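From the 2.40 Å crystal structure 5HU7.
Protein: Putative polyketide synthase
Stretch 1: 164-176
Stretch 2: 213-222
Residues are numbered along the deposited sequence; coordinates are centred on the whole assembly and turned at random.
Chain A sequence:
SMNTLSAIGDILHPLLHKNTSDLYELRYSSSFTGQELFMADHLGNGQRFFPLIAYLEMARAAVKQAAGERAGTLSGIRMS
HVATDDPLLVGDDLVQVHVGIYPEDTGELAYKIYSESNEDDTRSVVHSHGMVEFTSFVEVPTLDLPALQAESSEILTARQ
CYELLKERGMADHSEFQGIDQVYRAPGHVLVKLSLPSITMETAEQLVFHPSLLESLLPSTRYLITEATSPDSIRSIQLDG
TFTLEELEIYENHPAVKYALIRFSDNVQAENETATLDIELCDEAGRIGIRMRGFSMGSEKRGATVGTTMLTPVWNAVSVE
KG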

ATOM      1  N   LEU A 164     -37.909 -16.774 -23.662  1.00107.69           N
ATOM      2  CA  LEU A 164     -37.630 -18.212 -23.668  1.00108.68           C
ATOM      3  C   LEU A 164     -37.089 -18.681 -22.300  1.00115.43           C
ATOM      4  O   LEU A 164     -37.398 -19.799 -21.894  1.00117.68           O
ATOM      5  CB  LEU A 164     -36.611 -18.558 -24.771  1.00107.47           C
ATOM      6  CG  LEU A 164     -36.131 -20.019 -24.847  1.00112.31           C
ATOM      7  CD1 LEU A 164     -37.301 -20.987 -25.022  1.00116.09           C
ATOM      8  CD2 LEU A 164     -35.148 -20.202 -25.986  1.00113.54           C
ATOM      9  N   LEU A 165     -36.247 -17.875 -21.618  1.00109.79           N
ATOM     10  CA  LEU A 165     -35.732 -18.273 -20.305  1.00108.68           C
ATOM     11  C   LEU A 165     -36.853 -18.273 -19.270  1.00115.68           C
ATOM     12  O   LEU A 165     -36.929 -19.199 -18.471  1.00114.35           O
ATOM     13  CB  LEU A 165     -34.585 -17.374 -19.822  1.00105.83           C
ATOM     14  CG  LEU A 165     -33.217 -17.604 -20.427  1.00108.53           C
ATOM     15  CD1 LEU A 165     -32.180 -16.770 -19.715  1.00106.24           C
ATOM     16  CD2 LEU A 165     -32.810 -19.060 -20.361  1.00112.07           C
ATOM     17  N   LYS A 166     -37.739 -17.263 -19.309  1.00116.85           N
ATOM     18  CA  LYS A 166     -38.902 -17.178 -18.415  1.00120.46           C
ATOM     19  C   LYS A 166     -39.786 -18.443 -18.514  1.00130.54           C
ATOM     20  O   LYS A 166     -40.339 -18.878 -17.502  1.00131.10           O
ATOM     21  CB  LYS A 166     -39.734 -15.931 -18.743  1.00124.48           C
ATOM     22  CG  LYS A 166     -40.823 -15.628 -17.721  1.00141.26           C
ATOM     23  CD  LYS A 166     -41.580 -14.362 -18.078  1.00153.40           C
ATOM     24  CE  LYS A 166     -42.410 -13.833 -16.932  1.00170.88           C
ATOM     25  NZ  LYS A 166     -43.505 -14.761 -16.538  1.00184.77           N
ATOM     26  N   GLU A 167     -39.902 -19.026 -19.729  1.00131.51           N
ATOM     27  CA  GLU A 167     -40.662 -20.253 -19.988  1.00136.15           C
ATOM     28  C   GLU A 167     -40.165 -21.383 -19.081  1.00145.55           C
ATOM     29  O   GLU A 167     -40.973 -22.047 -18.438  1.00147.96           O
ATOM     30  CB  GLU A 167     -40.512 -20.674 -21.464  1.00138.11           C
ATOM     31  CG  GLU A 167     -41.441 -21.792 -21.895  1.00151.93           C
ATOM     32  CD  GLU A 167     -41.442 -22.060 -23.388  1.00170.49           C
ATOM     33  OE1 GLU A 167     -40.365 -21.943 -24.017  1.00151.61           O
ATOM     34  OE2 GLU A 167     -42.518 -22.416 -23.924  1.00167.57           O
ATOM     35  N   ARG A 168     -38.837 -21.585 -19.028  1.00143.85           N
ATOM     36  CA  ARG A 168     -38.199 -22.619 -18.203  1.00145.24           C
ATOM     37  C   ARG A 168     -38.299 -22.255 -16.707  1.00152.57           C
ATOM     38  O   ARG A 168     -38.190 -21.085 -16.343  1.00149.62           O
ATOM     39  CB  ARG A 168     -36.725 -22.793 -18.629  1.00144.18           C
ATOM     40  CG  ARG A 168     -36.007 -24.010 -18.038  1.00159.62           C
ATOM     41  CD  ARG A 168     -36.284 -25.293 -18.804  1.00178.44           C
ATOM     42  NE  ARG A 168     -35.708 -26.457 -18.129  1.00193.24           N
ATOM     43  CZ  ARG A 168     -35.783 -27.714 -18.564  1.00214.38           C
ATOM     44  NH1 ARG A 168     -35.224 -28.699 -17.874  1.00204.96           N
ATOM     45  NH2 ARG A 168     -36.421 -27.994 -19.700  1.00204.57           N
ATOM     46  N   GLY A 169     -38.522 -23.266 -15.869  1.00155.22           N
ATOM     47  CA  GLY A 169     -38.664 -23.103 -14.427  1.00157.27           C
ATOM     48  C   GLY A 169     -37.364 -22.871 -13.676  1.00162.20           C
ATOM     49  O   GLY A 169     -37.301 -21.986 -12.815  1.00160.59           O
ATOM     50  N   MET A 170     -36.324 -23.674 -13.969  1.00160.63           N
ATOM     51  CA  MET A 170     -35.025 -23.549 -13.298  1.00159.25           C
ATOM     52  C   MET A 170     -34.346 -22.215 -13.651  1.00162.47           C
ATOM     53  O   MET A 170     -33.905 -21.497 -12.747  1.00160.81           O
ATOM     54  CB  MET A 170     -34.094 -24.725 -13.669  1.00161.48           C
ATOM     55  CG  MET A 170     -32.830 -24.802 -12.801  1.00163.55           C
ATOM     56  SD  MET A 170     -31.388 -25.575 -13.589  1.00166.64           S
ATOM     57  CE  MET A 170     -30.128 -25.273 -12.320  1.00160.76           C
ATOM     58  N   ALA A 171     -34.264 -21.895 -14.957  1.00159.40           N
ATOM     59  CA  ALA A 171     -33.612 -20.677 -15.449  1.00157.08           C
ATOM     60  C   ALA A 171     -34.593 -19.519 -15.626  1.00162.55           C
ATOM     61  O   ALA A 171     -35.677 -19.731 -16.146  1.00164.31           O
ATOM     62  CB  ALA A 171     -32.927 -20.964 -16.774  1.00156.71           C
ATOM     63  N   ASP A 172     -34.200 -18.302 -15.201  1.00158.16           N
ATOM     64  CA  ASP A 172     -34.951 -17.040 -15.350  1.00158.89           C
ATOM     65  C   ASP A 172     -34.145 -15.917 -14.689  1.00160.93           C
ATOM     66  O   ASP A 172     -33.619 -16.116 -13.589  1.00160.06           O
ATOM     67  CB  ASP A 172     -36.370 -17.085 -14.741  1.00163.71           C
ATOM     68  CG  ASP A 172     -37.232 -15.884 -15.111  1.00177.26           C
ATOM     69  OD1 ASP A 172     -36.991 -15.280 -16.186  1.00177.47           O
ATOM     70  OD2 ASP A 172     -38.174 -15.571 -14.350  1.00184.65           O
ATOM     71  N   HIS A 173     -34.044 -14.748 -15.349  1.00156.34           N
ATOM     72  CA  HIS A 173     -33.251 -13.607 -14.865  1.00154.00           C
ATOM     73  C   HIS A 173     -34.045 -12.291 -14.951  1.00155.69           C
ATOM     74  O   HIS A 173     -35.192 -12.278 -15.405  1.00156.77           O
ATOM     75  CB  HIS A 173     -31.957 -13.508 -15.707  1.00153.30           C
ATOM     76  CG  HIS A 173     -30.780 -12.925 -14.993  1.00155.26           C
ATOM     77  ND1 HIS A 173     -30.223 -13.548 -13.884  1.00156.21           N
ATOM     78  CD2 HIS A 173     -30.080 -11.800 -15.256  1.00156.66           C
ATOM     79  CE1 HIS A 173     -29.227 -12.766 -13.497  1.00154.29           C
ATOM     80  NE2 HIS A 173     -29.086 -11.718 -14.311  1.00154.88           N
ATOM     81  N   SER A 174     -33.430 -11.195 -14.479  1.00148.98           N
ATOM     82  CA  SER A 174     -34.010  -9.854 -14.497  1.00148.76           C
ATOM     83  C   SER A 174     -33.642  -9.062 -15.767  1.00147.38           C
ATOM     84  O   SER A 174     -34.526  -8.864 -16.613  1.00148.17           O
ATOM     85  CB  SER A 174     -33.605  -9.082 -13.238  1.00153.08           C
ATOM     86  OG  SER A 174     -34.028  -7.726 -13.247  1.00164.10           O
ATOM     87  N   GLU A 175     -32.365  -8.592 -15.900  1.00138.55           N
ATOM     88  CA  GLU A 175     -31.966  -7.740 -17.030  1.00137.54           C
ATOM     89  C   GLU A 175     -30.971  -8.368 -18.050  1.00137.08           C
ATOM     90  O   GLU A 175     -30.045  -9.114 -17.705  1.00134.60           O
ATOM     91  CB  GLU A 175     -31.436  -6.387 -16.530  1.00138.94           C
ATOM     92  CG  GLU A 175     -30.040  -6.379 -15.945  1.00149.59           C
ATOM     93  CD  GLU A 175     -29.553  -4.980 -15.617  1.00176.55           C
ATOM     94  OE1 GLU A 175     -28.363  -4.689 -15.878  1.00168.99           O
ATOM     95  OE2 GLU A 175     -30.379  -4.152 -15.168  1.00177.72           O
ATOM     96  N   PHE A 176     -31.213  -8.025 -19.333  1.00132.30           N
ATOM     97  CA  PHE A 176     -30.464  -8.446 -20.522  1.00129.68           C
ATOM     98  C   PHE A 176     -30.098  -7.136 -21.258  1.00129.55           C
ATOM     99  O   PHE A 176     -30.210  -7.052 -22.489  1.00129.51           O
ATOM    100  CB  PHE A 176     -31.358  -9.338 -21.422  1.00132.70           C
ATOM    101  CG  PHE A 176     -31.953 -10.553 -20.743  1.00134.09           C
ATOM    102  CD1 PHE A 176     -32.889 -10.416 -19.727  1.00138.22           C
ATOM    103  CD2 PHE A 176     -31.649 -11.833 -21.179  1.00135.51           C
ATOM    104  CE1 PHE A 176     -33.375 -11.525 -19.052  1.00139.04           C
ATOM    105  CE2 PHE A 176     -32.200 -12.948 -20.551  1.00138.63           C
ATOM    106  CZ  PHE A 176     -33.043 -12.786 -19.476  1.00137.63           C
ATOM    107  N   LEU A 213     -21.026 -10.254 -15.981  1.00 91.57           N
ATOM    108  CA  LEU A 213     -21.710 -11.435 -15.428  1.00 91.74           C
ATOM    109  C   LEU A 213     -23.232 -11.324 -15.590  1.00 93.74           C
ATOM    110  O   LEU A 213     -23.908 -12.332 -15.798  1.00 94.89           O
ATOM    111  CB  LEU A 213     -21.341 -11.569 -13.935  1.00 92.25           C
ATOM    112  CG  LEU A 213     -21.941 -12.743 -13.141  1.00 97.28           C
ATOM    113  CD1 LEU A 213     -21.399 -14.076 -13.650  1.00 95.88           C
ATOM    114  CD2 LEU A 213     -21.694 -12.534 -11.619  1.00 99.09           C
ATOM    115  N   GLU A 214     -23.767 -10.103 -15.553  1.00 88.27           N
ATOM    116  CA  GLU A 214     -25.211  -9.895 -15.714  1.00 89.22           C
ATOM    117  C   GLU A 214     -25.663 -10.211 -17.171  1.00 90.38           C
ATOM    118  O   GLU A 214     -26.868 -10.374 -17.405  1.00 90.70           O
ATOM    119  CB  GLU A 214     -25.656  -8.454 -15.316  1.00 91.80           C
ATOM    120  CG  GLU A 214     -24.991  -7.847 -14.081  1.00108.31           C
ATOM    121  CD  GLU A 214     -24.837  -8.733 -12.857  1.00133.35           C
ATOM    122  OE1 GLU A 214     -25.873  -9.103 -12.259  1.00139.20           O
ATOM    123  OE2 GLU A 214     -23.679  -8.996 -12.455  1.00123.59           O
ATOM    124  N   SER A 215     -24.700 -10.257 -18.132  1.00 82.90           N
ATOM    125  CA  SER A 215     -24.931 -10.542 -19.543  1.00 83.61           C
ATOM    126  C   SER A 215     -24.649 -11.989 -19.901  1.00 85.95           C
ATOM    127  O   SER A 215     -25.350 -12.559 -20.731  1.00 86.46           O
ATOM    128  CB  SER A 215     -24.032  -9.658 -20.396  1.00 89.67           C
ATOM    129  OG  SER A 215     -24.211  -8.289 -20.070  1.00107.84           O
ATOM    130  N   LEU A 216     -23.588 -12.550 -19.343  1.00 81.85           N
ATOM    131  CA  LEU A 216     -23.156 -13.910 -19.602  1.00 81.81           C
ATOM    132  C   LEU A 216     -24.057 -14.941 -18.970  1.00 86.85           C
ATOM    133  O   LEU A 216     -24.405 -15.916 -19.619  1.00 87.40           O
ATOM    134  CB  LEU A 216     -21.715 -14.099 -19.101  1.00 80.82           C
ATOM    135  CG  LEU A 216     -20.618 -13.390 -19.914  1.00 85.24           C
ATOM    136  CD1 LEU A 216     -19.249 -13.623 -19.293  1.00 84.15           C
ATOM    137  CD2 LEU A 216     -20.600 -13.853 -21.335  1.00 85.97           C
ATOM    138  N   LEU A 217     -24.439 -14.740 -17.723  1.00 85.26           N
ATOM    139  CA  LEU A 217     -25.309 -15.684 -17.014  1.00 86.64           C
ATOM    140  C   LEU A 217     -26.597 -16.038 -17.801  1.00 87.78           C
ATOM    141  O   LEU A 217     -26.760 -17.212 -18.114  1.00 87.14           O
ATOM    142  CB  LEU A 217     -25.612 -15.168 -15.595  1.00 87.84           C
ATOM    143  CG  LEU A 217     -26.554 -16.031 -14.739  1.00 95.69           C
ATOM    144  CD1 LEU A 217     -26.091 -17.516 -14.695  1.00 96.04           C
ATOM    145  CD2 LEU A 217     -26.643 -15.457 -13.339  1.00 98.77           C
ATOM    146  N   PRO A 218     -27.454 -15.091 -18.244  1.00 83.72           N
ATOM    147  CA  PRO A 218     -28.620 -15.496 -19.068  1.00 85.46           C
ATOM    148  C   PRO A 218     -28.232 -16.233 -20.357  1.00 88.89           C
ATOM    149  O   PRO A 218     -28.953 -17.119 -20.815  1.00 87.03           O
ATOM    150  CB  PRO A 218     -29.346 -14.167 -19.365  1.00 87.86           C
ATOM    151  CG  PRO A 218     -28.407 -13.088 -19.005  1.00 90.38           C
ATOM    152  CD  PRO A 218     -27.457 -13.639 -17.979  1.00 84.61           C
ATOM    153  N   SER A 219     -27.052 -15.887 -20.910  1.00 86.91           N
ATOM    154  CA  SER A 219     -26.496 -16.499 -22.121  1.00 86.74           C
ATOM    155  C   SER A 219     -26.039 -17.942 -21.871  1.00 88.22           C
ATOM    156  O   SER A 219     -26.181 -18.773 -22.771  1.00 88.88           O
ATOM    157  CB  SER A 219     -25.326 -15.669 -22.655  1.00 89.50           C
ATOM    158  OG  SER A 219     -25.648 -14.292 -22.792  1.00 95.46           O
ATOM    159  N   THR A 220     -25.441 -18.230 -20.689  1.00 82.07           N
ATOM    160  CA  THR A 220     -25.025 -19.599 -20.358  1.00 82.13           C
ATOM    161  C   THR A 220     -26.264 -20.445 -20.115  1.00 88.16           C
ATOM    162  O   THR A 220     -26.322 -21.592 -20.573  1.00 87.99           O
ATOM    163  CB  THR A 220     -24.022 -19.691 -19.189  1.00 86.23           C
ATOM    164  OG1 THR A 220     -24.616 -19.300 -17.944  1.00 93.65           O
ATOM    165  CG2 THR A 220     -22.736 -18.920 -19.440  1.00 79.17           C
ATOM    166  N   ARG A 221     -27.273 -19.869 -19.446  1.00 87.19           N
ATOM    167  CA  ARG A 221     -28.548 -20.552 -19.196  1.00 90.85           C
ATOM    168  C   ARG A 221     -29.250 -20.906 -20.511  1.00 96.67           C
ATOM    169  O   ARG A 221     -29.864 -21.966 -20.610  1.00 97.52           O
ATOM    170  CB  ARG A 221     -29.473 -19.691 -18.328  1.00 94.57           C
ATOM    171  CG  ARG A 221     -29.007 -19.590 -16.899  1.00108.46           C
ATOM    172  CD  ARG A 221     -29.764 -18.490 -16.192  1.00126.99           C
ATOM    173  NE  ARG A 221     -29.464 -18.433 -14.762  1.00138.79           N
ATOM    174  CZ  ARG A 221     -29.929 -17.499 -13.936  1.00154.32           C
ATOM    175  NH1 ARG A 221     -30.721 -16.533 -14.390  1.00146.42           N
ATOM    176  NH2 ARG A 221     -29.604 -17.523 -12.649  1.00137.59           N
ATOM    177  N   TYR A 222     -29.137 -20.029 -21.520  1.00 94.11           N
ATOM    178  CA  TYR A 222     -29.699 -20.267 -22.849  1.00 95.90           C
ATOM    179  C   TYR A 222     -28.984 -21.445 -23.534  1.00101.25           C
ATOM    180  O   TYR A 222     -29.629 -22.242 -24.214  1.00102.06           O
ATOM    181  CB  TYR A 222     -29.648 -18.983 -23.711  1.00 96.51           C
ATOM    182  CG  TYR A 222     -30.111 -19.189 -25.131  1.00100.27           C
ATOM    183  CD1 TYR A 222     -31.295 -19.864 -25.408  1.00105.10           C
ATOM    184  CD2 TYR A 222     -29.351 -18.741 -26.203  1.00100.68           C
ATOM    185  CE1 TYR A 222     -31.686 -20.129 -26.718  1.00108.17           C
ATOM    186  CE2 TYR A 222     -29.737 -18.993 -27.519  1.00103.56           C
ATOM    187  CZ  TYR A 222     -30.920 -19.669 -27.772  1.00113.76           C
ATOM    188  OH  TYR A 222     -31.358 -19.924 -29.052  1.00116.86           O
TER

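A loop can pack against a helix as closely as a second helix does, provided its side chains find the irregularities of the helical surface. The two stretches of this putative polyketide synthase illustrate the principle. Residues 213-222 form a stretch of helix; residues 164-176 begin as the last part of another helix and then run on as a loop beside the first. Together they bury 529 Å², both sides summed; on the helix, Arg221, Pro218 and Glu214 contribute the largest areas.

Pro218 is the central bump. Its nitrogen carries no hydrogen, so it cannot bond to the preceding turn, and the helix is kinked there. Its CA-to-CB bond points toward the other stretch, and three side chains meet the ring. Phe176 comes closest, with CE2 3.3 Å from Pro218 CB; the CA-to-CB bond of Phe176 points sideways, but a chi1 of -56° (m) brings the end of the side chain nearer to the helix. Leu165 approaches the same carbon with its CD1, 3.9 Å from Pro218 CB, and the same methyl lies 3.4 Å from Pro218 O. Pro218 O is nevertheless paired, accepting the backbone hydrogen bond from Tyr222 N at 3.0 Å. The third is His173, over one face of whose ring sits Pro218 CD, 4.2 Å from His173 CD2. A compact, puckered proline ring suits this place, since it fills the space among the three without needing to fold a flexible chain into it.

Both methyls of Leu165 lie against this part of the helix; Leu165 CD2 is 4.0 Å from Arg221 CB and 4.0 Å from Tyr222 N. Ala171 adds its single methyl to this patch, its CB 4.0 Å from Arg221 CB; with the backbones close, at 6.3 Å between the CA atoms of Ala171 and Arg221, a small side chain is enough to make contact. At the end of the patch, Leu164 CD2 touches the Tyr222 ring at CE1, 3.5 Å away, while the tyrosine hydroxyl is satisfied by a hydrogen bond elsewhere in the structure.

The polar part of the contact depends on Arg221, whose long chain is extended beyond chi1 (m), with chi2 and chi3 both t. Its aliphatic base serves the leucine and alanine, and its charged end reaches the loop. There Arg221 NH1 donates a weak hydrogen bond to His173 ND1, at 3.1 Å and an angle of only 120°, and lies 3.0 Å from Asp172 O. His173 suits its position: ND1 accepts from the arginine, one face carries Pro218 CD, and His173 CE1 also lies 3.7 Å from Leu217 CD2. The CA-to-CB bond of Glu214 points sideways, and its close approach is in the backbone: Glu214 O lies 3.4 Å from Glu175 O, two acceptors that do not bond, and 4.0 Å from His173 NE2. The general lesson is that shape carries most of this contact, with polar contacts at Arg221, among them a weak hydrogen bond to His173, supplementing it.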